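Local coordinates for protein SusD homolog (Bacteroides thetaiotaomicron, PDB 3EHM) that probably binds mucin O-glycans at the cell surface for their uptake and use by this gut bacterium, at residues G26-N31 with W103-E108; M32-I37 with D252-L257; S117-L122 with V175-T180; Q188-Y193 with Q198-L203. All coordinates share one frame; numbering follows the deposited sequence.

Interaction 1 (G26-N31 with W103-E108)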
loop_
_atom_site.group_PDB
_atom_site.type_symbol
_atom_site.label_atom_id
_atom_site.label_comp_id
_atom_site.label_asym_id
_atom_site.label_seq_id
_atom_site.Cartn_x
_atom_site.Cartn_y
_atom_site.Cartn_z
ATOM N N GLY A 26 1.625 17.043 21.326
ATOM C CA GLY A 26 1.712 17.625 19.994
ATOM C C GLY A 26 2.829 17.248 19.037
ATOM O O GLY A 26 2.568 16.676 17.973
ATOM N N ALA A 27 4.064 17.589 19.388
ATOM C CA ALA A 27 5.209 17.297 18.533
ATOM C C ALA A 27 5.334 15.804 18.252
ATOM O O ALA A 27 5.594 15.394 17.122
ATOM C CB ALA A 27 6.487 17.815 19.183
ATOM N N ARG A 28 5.151 14.996 19.289
ATOM C CA ARG A 28 5.235 13.549 19.157
ATOM C C ARG A 28 4.176 13.006 18.207
ATOM O O ARG A 28 4.463 12.156 17.365
ATOM C CB ARG A 28 5.081 12.902 20.531
ATOM C CG ARG A 28 6.293 13.090 21.420
ATOM C CD ARG A 28 5.930 12.921 22.882
ATOM N NE ARG A 28 7.119 12.863 23.722
ATOM C CZ ARG A 28 7.301 13.605 24.806
ATOM N NH1 ARG A 28 6.369 14.471 25.182
ATOM N NH2 ARG A 28 8.412 13.474 25.521
ATOM N N PHE A 29 2.950 13.504 18.343
ATOM C CA PHE A 29 1.854 13.054 17.493
ATOM C C PHE A 29 2.061 13.451 16.031
ATOM O O PHE A 29 1.749 12.679 15.121
ATOM C CB PHE A 29 0.524 13.614 18.011
ATOM C CG PHE A 29 -0.678 13.136 17.245
ATOM C CD1 PHE A 29 -0.850 11.781 16.967
ATOM C CD2 PHE A 29 -1.640 14.038 16.805
ATOM C CE1 PHE A 29 -1.964 11.333 16.262
ATOM C CE2 PHE A 29 -2.758 13.602 16.100
ATOM C CZ PHE A 29 -2.919 12.245 15.827
HETATM N N MSE A 30 2.589 14.646 15.793
HETATM C CA MSE A 30 2.815 15.069 14.418
HETATM C C MSE A 30 3.947 14.264 13.787
HETATM O O MSE A 30 3.925 13.986 12.589
HETATM C CB MSE A 30 3.104 16.573 14.353
HETATM C CG MSE A 30 1.886 17.424 14.680
HETATM SE SE MSE A 30 2.019 19.244 14.038
HETATM C CE MSE A 30 3.410 19.846 15.242
ATOM N N ASN A 31 4.927 13.877 14.599
ATOM C CA ASN A 31 6.042 13.072 14.112
ATOM C C ASN A 31 5.462 11.733 13.672
ATOM O O ASN A 31 5.793 11.224 12.599
ATOM C CB ASN A 31 7.077 12.855 15.225
ATOM C CG ASN A 31 8.271 12.017 14.771
ATOM O OD1 ASN A 31 9.146 11.678 15.572
ATOM N ND2 ASN A 31 8.313 11.686 13.489
ATOM N N TRP A 103 5.590 7.113 19.581
ATOM C CA TRP A 103 4.425 6.432 20.136
ATOM C C TRP A 103 4.702 5.987 21.563
ATOM O O TRP A 103 3.863 6.155 22.447
ATOM C CB TRP A 103 4.035 5.191 19.330
ATOM C CG TRP A 103 2.945 4.418 20.027
ATOM C CD1 TRP A 103 1.605 4.693 20.014
ATOM C CD2 TRP A 103 3.120 3.334 20.950
ATOM N NE1 TRP A 103 0.938 3.854 20.877
ATOM C CE2 TRP A 103 1.844 3.010 21.464
ATOM C CE3 TRP A 103 4.233 2.608 21.396
ATOM C CZ2 TRP A 103 1.649 1.990 22.403
ATOM C CZ3 TRP A 103 4.040 1.594 22.329
ATOM C CH2 TRP A 103 2.755 1.297 22.823
ATOM N N ASN A 104 5.878 5.408 21.775
ATOM C CA ASN A 104 6.264 4.913 23.087
ATOM C C ASN A 104 6.277 6.008 24.146
ATOM O O ASN A 104 5.911 5.763 25.296
ATOM C CB ASN A 104 7.633 4.237 23.015
ATOM C CG ASN A 104 7.983 3.492 24.290
ATOM O OD1 ASN A 104 7.191 2.696 24.798
ATOM N ND2 ASN A 104 9.180 3.739 24.807
ATOM N N GLU A 105 6.698 7.213 23.765
ATOM C CA GLU A 105 6.727 8.322 24.716
ATOM C C GLU A 105 5.303 8.754 25.060
ATOM O O GLU A 105 5.005 9.073 26.209
ATOM C CB GLU A 105 7.507 9.506 24.146
ATOM C CG GLU A 105 8.911 9.149 23.699
ATOM C CD GLU A 105 9.757 10.370 23.390
ATOM O OE1 GLU A 105 9.194 11.390 22.929
ATOM O OE2 GLU A 105 10.988 10.303 23.599
ATOM N N ILE A 106 4.426 8.762 24.058
ATOM C CA ILE A 106 3.032 9.139 24.269
ATOM C C ILE A 106 2.396 8.112 25.201
ATOM O O ILE A 106 1.681 8.463 26.138
ATOM C CB ILE A 106 2.244 9.166 22.932
ATOM C CG1 ILE A 106 2.735 10.330 22.068
ATOM C CG2 ILE A 106 0.742 9.295 23.198
ATOM C CD1 ILE A 106 2.014 10.448 20.736
ATOM N N TYR A 107 2.673 6.840 24.936
ATOM C CA TYR A 107 2.148 5.744 25.740
ATOM C C TYR A 107 2.576 5.899 27.197
ATOM O O TYR A 107 1.755 5.837 28.112
ATOM C CB TYR A 107 2.658 4.407 25.192
ATOM C CG TYR A 107 2.214 3.193 25.980
ATOM C CD1 TYR A 107 0.866 2.859 26.081
ATOM C CD2 TYR A 107 3.146 2.370 26.612
ATOM C CE1 TYR A 107 0.454 1.733 26.790
ATOM C CE2 TYR A 107 2.744 1.242 27.324
ATOM C CZ TYR A 107 1.398 0.930 27.408
ATOM O OH TYR A 107 0.997 -0.189 28.101
ATOM N N GLU A 108 3.870 6.103 27.406
ATOM C CA GLU A 108 4.403 6.255 28.750
ATOM C C GLU A 108 3.718 7.394 29.501
ATOM O O GLU A 108 3.422 7.277 30.690
ATOM C CB GLU A 108 5.917 6.497 28.683
ATOM C CG GLU A 108 6.555 6.815 30.024
ATOM C CD GLU A 108 8.072 6.744 29.990
ATOM O OE1 GLU A 108 8.701 7.044 31.026
ATOM O OE2 GLU A 108 8.634 6.384 28.930
#

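Interaction 2 (M32-I37 with D252-L257)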
loop_
_atom_site.group_PDB
_atom_site.type_symbol
_atom_site.label_atom_id
_atom_site.label_comp_id
_atom_site.label_asym_id
_atom_site.label_seq_id
_atom_site.Cartn_x
_atom_site.Cartn_y
_atom_site.Cartn_z
HETATM N N MSE A 32 4.582 11.175 14.499
HETATM C CA MSE A 32 3.945 9.896 14.187
HETATM C C MSE A 32 3.224 9.928 12.847
HETATM O O MSE A 32 3.388 9.032 12.019
HETATM C CB MSE A 32 2.926 9.508 15.271
HETATM C CG MSE A 32 3.527 8.982 16.562
HETATM SE SE MSE A 32 2.128 8.265 17.715
HETATM C CE MSE A 32 1.683 6.691 16.675
ATOM N N GLN A 33 2.413 10.961 12.645
ATOM C CA GLN A 33 1.649 11.097 11.414
ATOM C C GLN A 33 2.519 11.162 10.166
ATOM O O GLN A 33 2.160 10.618 9.121
ATOM C CB GLN A 33 0.759 12.337 11.495
ATOM C CG GLN A 33 -0.252 12.260 12.622
ATOM C CD GLN A 33 -1.002 13.556 12.816
ATOM O OE1 GLN A 33 -1.934 13.865 12.076
ATOM N NE2 GLN A 33 -0.588 14.331 13.811
ATOM N N GLN A 34 3.661 11.827 10.270
ATOM C CA GLN A 34 4.559 11.943 9.131
ATOM C C GLN A 34 5.324 10.649 8.878
ATOM O O GLN A 34 5.964 10.503 7.841
ATOM C CB GLN A 34 5.556 13.073 9.365
ATOM C CG GLN A 34 4.907 14.425 9.552
ATOM C CD GLN A 34 5.904 15.469 9.982
ATOM O OE1 GLN A 34 6.771 15.870 9.206
ATOM N NE2 GLN A 34 5.799 15.909 11.232
ATOM N N ARG A 35 5.257 9.717 9.826
ATOM C CA ARG A 35 5.968 8.443 9.712
ATOM C C ARG A 35 5.168 7.279 9.128
ATOM O O ARG A 35 5.753 6.333 8.597
ATOM C CB ARG A 35 6.497 8.016 11.084
ATOM C CG ARG A 35 7.537 8.945 11.674
ATOM C CD ARG A 35 8.808 8.946 10.853
ATOM N NE ARG A 35 9.831 9.777 11.477
ATOM C CZ ARG A 35 11.096 9.828 11.078
ATOM N NH1 ARG A 35 11.498 9.093 10.050
ATOM N NH2 ARG A 35 11.958 10.616 11.711
ATOM N N VAL A 36 3.843 7.324 9.246
ATOM C CA VAL A 36 3.004 6.243 8.723
ATOM C C VAL A 36 3.460 5.900 7.306
ATOM O O VAL A 36 3.723 4.742 6.986
ATOM C CB VAL A 36 1.525 6.653 8.729
ATOM C CG1 VAL A 36 0.666 5.540 8.136
ATOM C CG2 VAL A 36 1.095 6.956 10.160
ATOM N N ILE A 37 3.533 6.929 6.470
ATOM C CA ILE A 37 4.021 6.827 5.103
ATOM C C ILE A 37 4.957 8.032 5.079
ATOM O O ILE A 37 4.502 9.172 5.161
ATOM C CB ILE A 37 2.902 7.004 4.062
ATOM C CG1 ILE A 37 1.862 5.889 4.214
ATOM C CG2 ILE A 37 3.498 6.957 2.662
ATOM C CD1 ILE A 37 0.759 5.929 3.170
ATOM N N ASP A 252 -0.790 24.664 7.421
ATOM C CA ASP A 252 -0.181 25.665 8.294
ATOM C C ASP A 252 0.311 25.009 9.582
ATOM O O ASP A 252 1.268 25.478 10.206
ATOM C CB ASP A 252 -1.191 26.784 8.618
ATOM C CG ASP A 252 -2.239 26.364 9.648
ATOM O OD1 ASP A 252 -2.795 25.254 9.516
ATOM O OD2 ASP A 252 -2.516 27.154 10.585
ATOM N N LYS A 253 -0.346 23.919 9.974
ATOM C CA LYS A 253 0.019 23.186 11.184
ATOM C C LYS A 253 1.389 22.544 11.026
ATOM O O LYS A 253 2.144 22.404 11.993
ATOM C CB LYS A 253 -0.995 22.078 11.465
ATOM C CG LYS A 253 -2.419 22.548 11.662
ATOM C CD LYS A 253 -3.332 21.349 11.851
ATOM C CE LYS A 253 -4.787 21.769 11.938
ATOM N NZ LYS A 253 -5.669 20.587 12.066
HETATM N N MSE A 254 1.695 22.138 9.800
HETATM C CA MSE A 254 2.971 21.497 9.512
HETATM C C MSE A 254 3.244 21.510 8.017
HETATM O O MSE A 254 2.704 20.693 7.273
HETATM C CB MSE A 254 2.956 20.052 10.025
HETATM C CG MSE A 254 4.210 19.236 9.707
HETATM SE SE MSE A 254 5.851 19.954 10.462
HETATM C CE MSE A 254 5.407 19.781 12.333
ATOM N N PRO A 255 4.065 22.461 7.547
ATOM C CA PRO A 255 4.355 22.495 6.112
ATOM C C PRO A 255 5.048 21.194 5.718
ATOM O O PRO A 255 5.881 20.679 6.466
ATOM C CB PRO A 255 5.273 23.703 5.978
ATOM C CG PRO A 255 4.766 24.622 7.062
ATOM C CD PRO A 255 4.587 23.664 8.219
ATOM N N LEU A 256 4.697 20.659 4.554
ATOM C CA LEU A 256 5.294 19.417 4.080
ATOM C C LEU A 256 5.636 19.464 2.599
ATOM O O LEU A 256 5.024 20.197 1.827
ATOM C CB LEU A 256 4.345 18.240 4.323
ATOM C CG LEU A 256 3.955 17.892 5.762
ATOM C CD1 LEU A 256 2.878 16.820 5.740
ATOM C CD2 LEU A 256 5.174 17.413 6.534
ATOM N N LEU A 257 6.627 18.668 2.218
ATOM C CA LEU A 257 7.056 18.552 0.834
ATOM C C LEU A 257 6.704 17.124 0.430
ATOM O O LEU A 257 7.234 16.173 1.003
ATOM C CB LEU A 257 8.570 18.751 0.722
ATOM C CG LEU A 257 9.166 18.563 -0.677
ATOM C CD1 LEU A 257 8.591 19.618 -1.623
ATOM C CD2 LEU A 257 10.687 18.668 -0.610
#

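Interaction 3 (S117-L122 with V175-T180)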
loop_
_atom_site.group_PDB
_atom_site.type_symbol
_atom_site.label_atom_id
_atom_site.label_comp_id
_atom_site.label_asym_id
_atom_site.label_seq_id
_atom_site.Cartn_x
_atom_site.Cartn_y
_atom_site.Cartn_z
ATOM N N SER A 117 -9.903 12.870 28.081
ATOM C CA SER A 117 -9.311 13.515 26.914
ATOM C C SER A 117 -7.924 12.941 26.635
ATOM O O SER A 117 -7.519 12.820 25.479
ATOM C CB SER A 117 -9.230 15.032 27.113
ATOM O OG SER A 117 -8.392 15.365 28.207
ATOM N N GLU A 118 -7.196 12.588 27.692
ATOM C CA GLU A 118 -5.873 12.001 27.517
ATOM C C GLU A 118 -6.004 10.567 27.019
ATOM O O GLU A 118 -5.180 10.099 26.233
ATOM C CB GLU A 118 -5.079 12.017 28.821
ATOM C CG GLU A 118 -4.599 13.390 29.236
ATOM C CD GLU A 118 -3.296 13.325 30.010
ATOM O OE1 GLU A 118 -3.193 12.500 30.944
ATOM O OE2 GLU A 118 -2.376 14.099 29.685
ATOM N N GLN A 119 -7.037 9.871 27.484
ATOM C CA GLN A 119 -7.284 8.499 27.047
ATOM C C GLN A 119 -7.573 8.519 25.549
ATOM O O GLN A 119 -7.142 7.636 24.809
ATOM C CB GLN A 119 -8.495 7.909 27.769
ATOM C CG GLN A 119 -8.298 7.650 29.247
ATOM C CD GLN A 119 -9.579 7.184 29.916
ATOM O OE1 GLN A 119 -10.554 6.833 29.246
ATOM N NE2 GLN A 119 -9.579 7.167 31.247
ATOM N N ALA A 120 -8.315 9.537 25.121
ATOM C CA ALA A 120 -8.684 9.710 23.720
ATOM C C ALA A 120 -7.444 9.968 22.873
ATOM O O ALA A 120 -7.321 9.455 21.757
ATOM C CB ALA A 120 -9.663 10.873 23.580
ATOM N N ILE A 121 -6.531 10.776 23.402
ATOM C CA ILE A 121 -5.296 11.081 22.696
ATOM C C ILE A 121 -4.522 9.792 22.460
ATOM O O ILE A 121 -4.052 9.540 21.353
ATOM C CB ILE A 121 -4.420 12.059 23.503
ATOM C CG1 ILE A 121 -5.008 13.469 23.408
ATOM C CG2 ILE A 121 -2.985 12.025 22.993
ATOM C CD1 ILE A 121 -4.229 14.515 24.176
ATOM N N LEU A 122 -4.399 8.977 23.504
ATOM C CA LEU A 122 -3.679 7.715 23.396
ATOM C C LEU A 122 -4.325 6.789 22.370
ATOM O O LEU A 122 -3.626 6.165 21.573
ATOM C CB LEU A 122 -3.609 7.012 24.761
ATOM C CG LEU A 122 -3.002 5.599 24.769
ATOM C CD1 LEU A 122 -1.598 5.630 24.197
ATOM C CD2 LEU A 122 -2.977 5.057 26.186
ATOM N N VAL A 175 -12.152 2.303 19.218
ATOM C CA VAL A 175 -13.473 2.729 18.771
ATOM C C VAL A 175 -14.449 2.863 19.943
ATOM O O VAL A 175 -15.164 3.857 20.060
ATOM C CB VAL A 175 -14.040 1.731 17.738
ATOM C CG1 VAL A 175 -15.494 2.060 17.424
ATOM C CG2 VAL A 175 -13.196 1.780 16.464
ATOM N N GLU A 176 -14.471 1.862 20.812
ATOM C CA GLU A 176 -15.357 1.895 21.964
ATOM C C GLU A 176 -15.158 3.160 22.797
ATOM O O GLU A 176 -16.120 3.791 23.233
ATOM C CB GLU A 176 -15.127 0.670 22.854
ATOM C CG GLU A 176 -15.394 0.960 24.325
ATOM C CD GLU A 176 -15.960 -0.224 25.078
ATOM O OE1 GLU A 176 -16.450 -1.172 24.422
ATOM O OE2 GLU A 176 -15.933 -0.198 26.331
ATOM N N LEU A 177 -13.904 3.529 23.018
ATOM C CA LEU A 177 -13.613 4.708 23.817
ATOM C C LEU A 177 -13.897 6.003 23.077
ATOM O O LEU A 177 -14.553 6.894 23.612
ATOM C CB LEU A 177 -12.156 4.683 24.283
ATOM C CG LEU A 177 -11.746 5.824 25.221
ATOM C CD1 LEU A 177 -10.737 5.316 26.237
ATOM C CD2 LEU A 177 -11.178 6.978 24.422
ATOM N N LEU A 178 -13.412 6.105 21.843
ATOM C CA LEU A 178 -13.598 7.311 21.048
ATOM C C LEU A 178 -15.058 7.589 20.713
ATOM O O LEU A 178 -15.439 8.735 20.461
ATOM C CB LEU A 178 -12.756 7.224 19.770
ATOM C CG LEU A 178 -11.246 7.157 20.040
ATOM C CD1 LEU A 178 -10.483 6.981 18.746
ATOM C CD2 LEU A 178 -10.802 8.430 20.750
ATOM N N ASN A 179 -15.883 6.548 20.717
ATOM C CA ASN A 179 -17.301 6.717 20.424
ATOM C C ASN A 179 -18.024 7.463 21.547
ATOM O O ASN A 179 -19.176 7.865 21.391
ATOM C CB ASN A 179 -17.959 5.353 20.188
ATOM C CG ASN A 179 -18.020 4.985 18.716
ATOM O OD1 ASN A 179 -18.238 3.828 18.362
ATOM N ND2 ASN A 179 -17.844 5.974 17.850
ATOM N N THR A 180 -17.346 7.658 22.673
ATOM C CA THR A 180 -17.949 8.369 23.797
ATOM C C THR A 180 -17.447 9.807 23.863
ATOM O O THR A 180 -17.884 10.590 24.710
ATOM C CB THR A 180 -17.635 7.683 25.143
ATOM O OG1 THR A 180 -16.229 7.764 25.410
ATOM C CG2 THR A 180 -18.058 6.220 25.103
#

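Interaction 4 (Q188-Y193 with Q198-L203)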
loop_
_atom_site.group_PDB
_atom_site.type_symbol
_atom_site.label_atom_id
_atom_site.label_comp_id
_atom_site.label_asym_id
_atom_site.label_seq_id
_atom_site.Cartn_x
_atom_site.Cartn_y
_atom_site.Cartn_z
ATOM N N GLN A 188 -5.164 21.188 16.803
ATOM C CA GLN A 188 -3.972 21.897 16.358
ATOM C C GLN A 188 -2.862 20.994 15.828
ATOM O O GLN A 188 -2.083 21.407 14.971
ATOM C CB GLN A 188 -3.414 22.758 17.500
ATOM C CG GLN A 188 -2.105 23.467 17.143
ATOM C CD GLN A 188 -1.596 24.374 18.252
ATOM O OE1 GLN A 188 -0.546 25.010 18.118
ATOM N NE2 GLN A 188 -2.336 24.440 19.352
ATOM N N TYR A 189 -2.791 19.767 16.329
ATOM C CA TYR A 189 -1.744 18.843 15.904
ATOM C C TYR A 189 -2.245 17.691 15.039
ATOM O O TYR A 189 -1.469 16.806 14.675
ATOM C CB TYR A 189 -1.036 18.275 17.132
ATOM C CG TYR A 189 -0.562 19.338 18.094
ATOM C CD1 TYR A 189 -1.250 19.587 19.282
ATOM C CD2 TYR A 189 0.570 20.099 17.818
ATOM C CE1 TYR A 189 -0.818 20.565 20.169
ATOM C CE2 TYR A 189 1.010 21.083 18.701
ATOM C CZ TYR A 189 0.311 21.308 19.873
ATOM O OH TYR A 189 0.746 22.270 20.757
ATOM N N ASP A 190 -3.536 17.706 14.718
ATOM C CA ASP A 190 -4.150 16.655 13.908
ATOM C C ASP A 190 -4.069 17.006 12.430
ATOM O O ASP A 190 -4.906 17.748 11.912
ATOM C CB ASP A 190 -5.616 16.479 14.306
ATOM C CG ASP A 190 -6.292 15.335 13.568
ATOM O OD1 ASP A 190 -5.692 14.798 12.611
ATOM O OD2 ASP A 190 -7.429 14.982 13.942
ATOM N N LEU A 191 -3.073 16.456 11.748
ATOM C CA LEU A 191 -2.880 16.737 10.330
ATOM C C LEU A 191 -3.841 15.963 9.435
ATOM O O LEU A 191 -3.893 16.202 8.230
ATOM C CB LEU A 191 -1.438 16.406 9.925
ATOM C CG LEU A 191 -0.331 16.970 10.821
ATOM C CD1 LEU A 191 1.036 16.537 10.296
ATOM C CD2 LEU A 191 -0.431 18.493 10.852
ATOM N N ILE A 192 -4.602 15.038 10.013
ATOM C CA ILE A 192 -5.524 14.234 9.219
ATOM C C ILE A 192 -6.979 14.697 9.261
ATOM O O ILE A 192 -7.592 14.928 8.216
ATOM C CB ILE A 192 -5.512 12.752 9.664
ATOM C CG1 ILE A 192 -4.073 12.248 9.819
ATOM C CG2 ILE A 192 -6.285 11.901 8.647
ATOM C CD1 ILE A 192 -3.260 12.281 8.545
ATOM N N TYR A 193 -7.527 14.837 10.465
ATOM C CA TYR A 193 -8.931 15.214 10.618
ATOM C C TYR A 193 -9.256 16.481 11.409
ATOM O O TYR A 193 -10.401 16.681 11.800
ATOM C CB TYR A 193 -9.696 14.044 11.236
ATOM C CG TYR A 193 -9.771 12.810 10.359
ATOM C CD1 TYR A 193 -9.394 11.559 10.851
ATOM C CD2 TYR A 193 -10.276 12.882 9.062
ATOM C CE1 TYR A 193 -9.524 10.406 10.074
ATOM C CE2 TYR A 193 -10.413 11.733 8.273
ATOM C CZ TYR A 193 -10.038 10.502 8.788
ATOM O OH TYR A 193 -10.199 9.364 8.033
ATOM N N GLN A 198 -14.956 11.722 15.403
ATOM C CA GLN A 198 -15.869 10.869 14.644
ATOM C C GLN A 198 -15.190 10.333 13.385
ATOM O O GLN A 198 -15.417 9.193 12.994
ATOM C CB GLN A 198 -17.137 11.643 14.269
ATOM C CG GLN A 198 -18.100 11.846 15.434
ATOM C CD GLN A 198 -17.382 12.173 16.732
ATOM O OE1 GLN A 198 -17.026 11.276 17.505
ATOM N NE2 GLN A 198 -17.149 13.461 16.970
ATOM N N ASN A 199 -14.363 11.154 12.745
ATOM C CA ASN A 199 -13.662 10.697 11.556
ATOM C C ASN A 199 -12.580 9.695 11.952
ATOM O O ASN A 199 -12.348 8.720 11.244
ATOM C CB ASN A 199 -13.063 11.880 10.799
ATOM C CG ASN A 199 -14.052 12.500 9.827
ATOM O OD1 ASN A 199 -13.884 13.635 9.388
ATOM N ND2 ASN A 199 -15.089 11.746 9.482
ATOM N N TRP A 200 -11.925 9.922 13.087
ATOM C CA TRP A 200 -10.902 8.984 13.533
ATOM C C TRP A 200 -11.534 7.616 13.765
ATOM O O TRP A 200 -10.914 6.584 13.504
ATOM C CB TRP A 200 -10.224 9.478 14.812
ATOM C CG TRP A 200 -9.103 10.427 14.535
ATOM C CD1 TRP A 200 -9.118 11.784 14.674
ATOM C CD2 TRP A 200 -7.812 10.090 14.010
ATOM N NE1 TRP A 200 -7.916 12.315 14.267
ATOM C CE2 TRP A 200 -7.097 11.298 13.855
ATOM C CE3 TRP A 200 -7.192 8.885 13.655
ATOM C CZ2 TRP A 200 -5.788 11.335 13.356
ATOM C CZ3 TRP A 200 -5.890 8.923 13.159
ATOM C CH2 TRP A 200 -5.204 10.142 13.015
ATOM N N VAL A 201 -12.773 7.614 14.250
ATOM C CA VAL A 201 -13.483 6.366 14.489
ATOM C C VAL A 201 -13.746 5.675 13.155
ATOM O O VAL A 201 -13.566 4.466 13.025
ATOM C CB VAL A 201 -14.826 6.614 15.216
ATOM C CG1 VAL A 201 -15.677 5.354 15.188
ATOM C CG2 VAL A 201 -14.561 7.037 16.662
ATOM N N LYS A 202 -14.168 6.446 12.159
ATOM C CA LYS A 202 -14.432 5.882 10.844
ATOM C C LYS A 202 -13.159 5.277 10.272
ATOM O O LYS A 202 -13.195 4.215 9.655
ATOM C CB LYS A 202 -14.972 6.956 9.901
ATOM C CG LYS A 202 -16.354 7.464 10.293
ATOM C CD LYS A 202 -16.877 8.460 9.279
ATOM C CE LYS A 202 -18.305 8.859 9.604
ATOM N NZ LYS A 202 -18.875 9.708 8.527
ATOM N N LEU A 203 -12.031 5.949 10.477
ATOM C CA LEU A 203 -10.765 5.432 9.975
ATOM C C LEU A 203 -10.446 4.119 10.674
ATOM O O LEU A 203 -10.009 3.163 10.038
ATOM C CB LEU A 203 -9.635 6.441 10.206
ATOM C CG LEU A 203 -8.216 5.923 9.945
ATOM C CD1 LEU A 203 -8.102 5.391 8.515
ATOM C CD2 LEU A 203 -7.216 7.042 10.182
HETATM O O HOH W 1 -12.296 15.788 9.764
#

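Interaction 1 (G26-N31 with W103-E108)
Glu105 OE1 accepts a hydrogen bond from Arg28 NE at 2.7 Å, in a salt bridge that joins helix 23-36 to helix 85-110. The bond is nearly straight, with an N-H...O angle of 170°. It lies close to the guanidinium plane but reaches the oxygen from above the carboxylate plane, and the two flat groups are turned 70° against each other. Arg28 is extended from CG to NE and crosses the Glu105 side chain at about a right angle. Its NE also passes over the glutamate stem, 3.4 Å from Glu105 CB. The guanidinium has a second hold on its own helix, through NH1 and the carbonyl oxygen of Lys24. Below the charges the contact is apolar. Ile106 has CG1 opposite its carbonyl carbon, which turns this branch to the other helix. There Ile106 CG1 meets Arg28 CB at 3.8 Å, and Ile106 CD1 lies 4.4 Å from Phe29 CB. Putting an alanine at Arg28 would probably leave the Glu105 carboxylate without its charged mate and uncover part of Ile106. The phenyl ring of Phe29 goes on to Ile124 and Val128 of helix 116-140. The axes of the two segments run roughly antiparallel, 141° between their directions, and come within 9.4 Å of each other. This is antiparallel helix packing with a salt bridge beside the apolar contact, within the largely helical SusD fold.

Interaction 2 (M32-I37 with D252-L257)
Van der Waals packing makes this contact, and Gln34 alone carries the side of helix 32-36. Its side chain is extended beyond CG and brings the amide against two apolar residues of segment 252-257. The oxygen and the nitrogen face different neighbours. Gln34 OE1 lies 3.5 Å from Leu256 CD2, one methyl of the leucine. Gln34 NE2 lies 4.0 Å from CG of Met254, modelled as selenomethionine. The Met254 chain bends at chi2 and chi3 (61° and 63°), which folds CE back to the same amide nitrogen, also at 4.0 Å. Gln34 and Met254 cross at about a right angle, with the amide end against the bend of the selenomethionine.

The polar bonds are made to other parts of the chain. Gln34 NE2 is hydrogen-bonded to the backbone oxygen of Met30, one turn earlier on the same helix. This bond ties the amide back to its own helix while Met254 packs beside it. On the loop side, the backbone N of Leu256 bonds to Ser250 OG. The arrangement is plain helix-to-loop packing. It lays the loop between strand 246-248 and helix 261-266 against the C-terminal end of helix 23-36 in the SusD-like fold.

Interaction 3 (S117-L122 with V175-T180)
Leu177 has CG opposite its backbone N (chi1 -176°), which carries both of its methyls to helix 117-122. They part over two neighbouring residues. Leu177 CD1 comes within 3.4 Å of Gln119 OE1 and 3.8 Å of Gln119 CB. Leu177 CD2 instead sits on the backbone of the next residue, 3.8 Å from Ala120 CA. Gln119 is extended beyond CG and crosses the leucine at about a right angle. Its NE2 makes a weak bond to Ser113 O.

Leu178 differs in its first torsion, with CG beside the backbone N (chi1 -63°). Its CD2 meets Ala120 CB at 3.9 Å. Ala120 thus receives one methyl from each leucine, and its small side chain lets the backbones come close, with Ala120 CA and Leu178 CA 6.1 Å apart. With Leu177 cut back to an alanine, a gap is likely to open beside Ala120, and Gln119 would lose its apolar cover.

Just past the leucines, Leu177 O accepts from Thr180 N and from Thr180 OG1 at 2.6 Å. The contact joins the start of helix 116-140 to the C-terminal part of helix 160-178. Leu178 also touches Ile124 and Ile127 further along helix 116-140, and Val201 of helix 197-215.

Interaction 4 (Q188-Y193 with Q198-L203)
This is a buried, mixed polar and aromatic contact between a loop and the early part of the following helix, 197-215. Asp190 and Tyr193 hold Trp200. Trp200 NE1 donates to Asp190 OD2 at 2.7 Å and 168°, in the indole plane but from above the carboxylate plane. OD2 also accepts from the backbone N of Gly195. The other oxygen, Asp190 OD1, takes the backbone N of Ile192 and of Tyr193, each at 2.8 Å and from the same face of the carboxylate. Four N-H groups thus fix this buried acid.

Tyr193 turns its edge to the indole face in a T-shaped stack. The centroids of the Tyr193 ring and the five-membered ring of Trp200 lie 5.0 Å apart and the planes stand at 89°. Tyr193 has CG opposite its carbonyl carbon (chi1 -65°), which lays the ring between Asn199 CB, 3.4 Å from its centroid in a CH-pi contact, and Ile192 CG2 on the opposite face. Leu203 CB comes up at the edge, 3.7 Å from Tyr193 OH, and that hydroxyl is hydrogen-bonded to the backbone oxygen of Ser244. A water bridges loop backbone and helix side chain, donating to Tyr193 O at 2.9 Å and to Asn199 OD1 at 2.7 Å. The Asp190 bonds to the two backbone N atoms form an Asx turn within a wider Asx motif, ordering the loop before the helix.

In the fold
From the N terminus, helix 23-36 enters two contacts in turn. Interaction 1 closes a loop of 71 residues, bringing helix 85-110 back to this helix. Interaction 2 closes a much longer span, 214 residues, from the end of the same helix to the loop at 252-257. The two cross along the chain, and Met30 touches Met254 between them. Interactions 3 and 4 both fall within the span of interaction 2, one after the other. Interaction 3 joins helices 116-140 and 160-178, and interaction 4 folds the loop before helix 197-215 back onto that helix. Val201 packs on Leu178 to link these two. Gln33 bonds to Tyr189 and Leu191, tying interaction 4 back to the first helix.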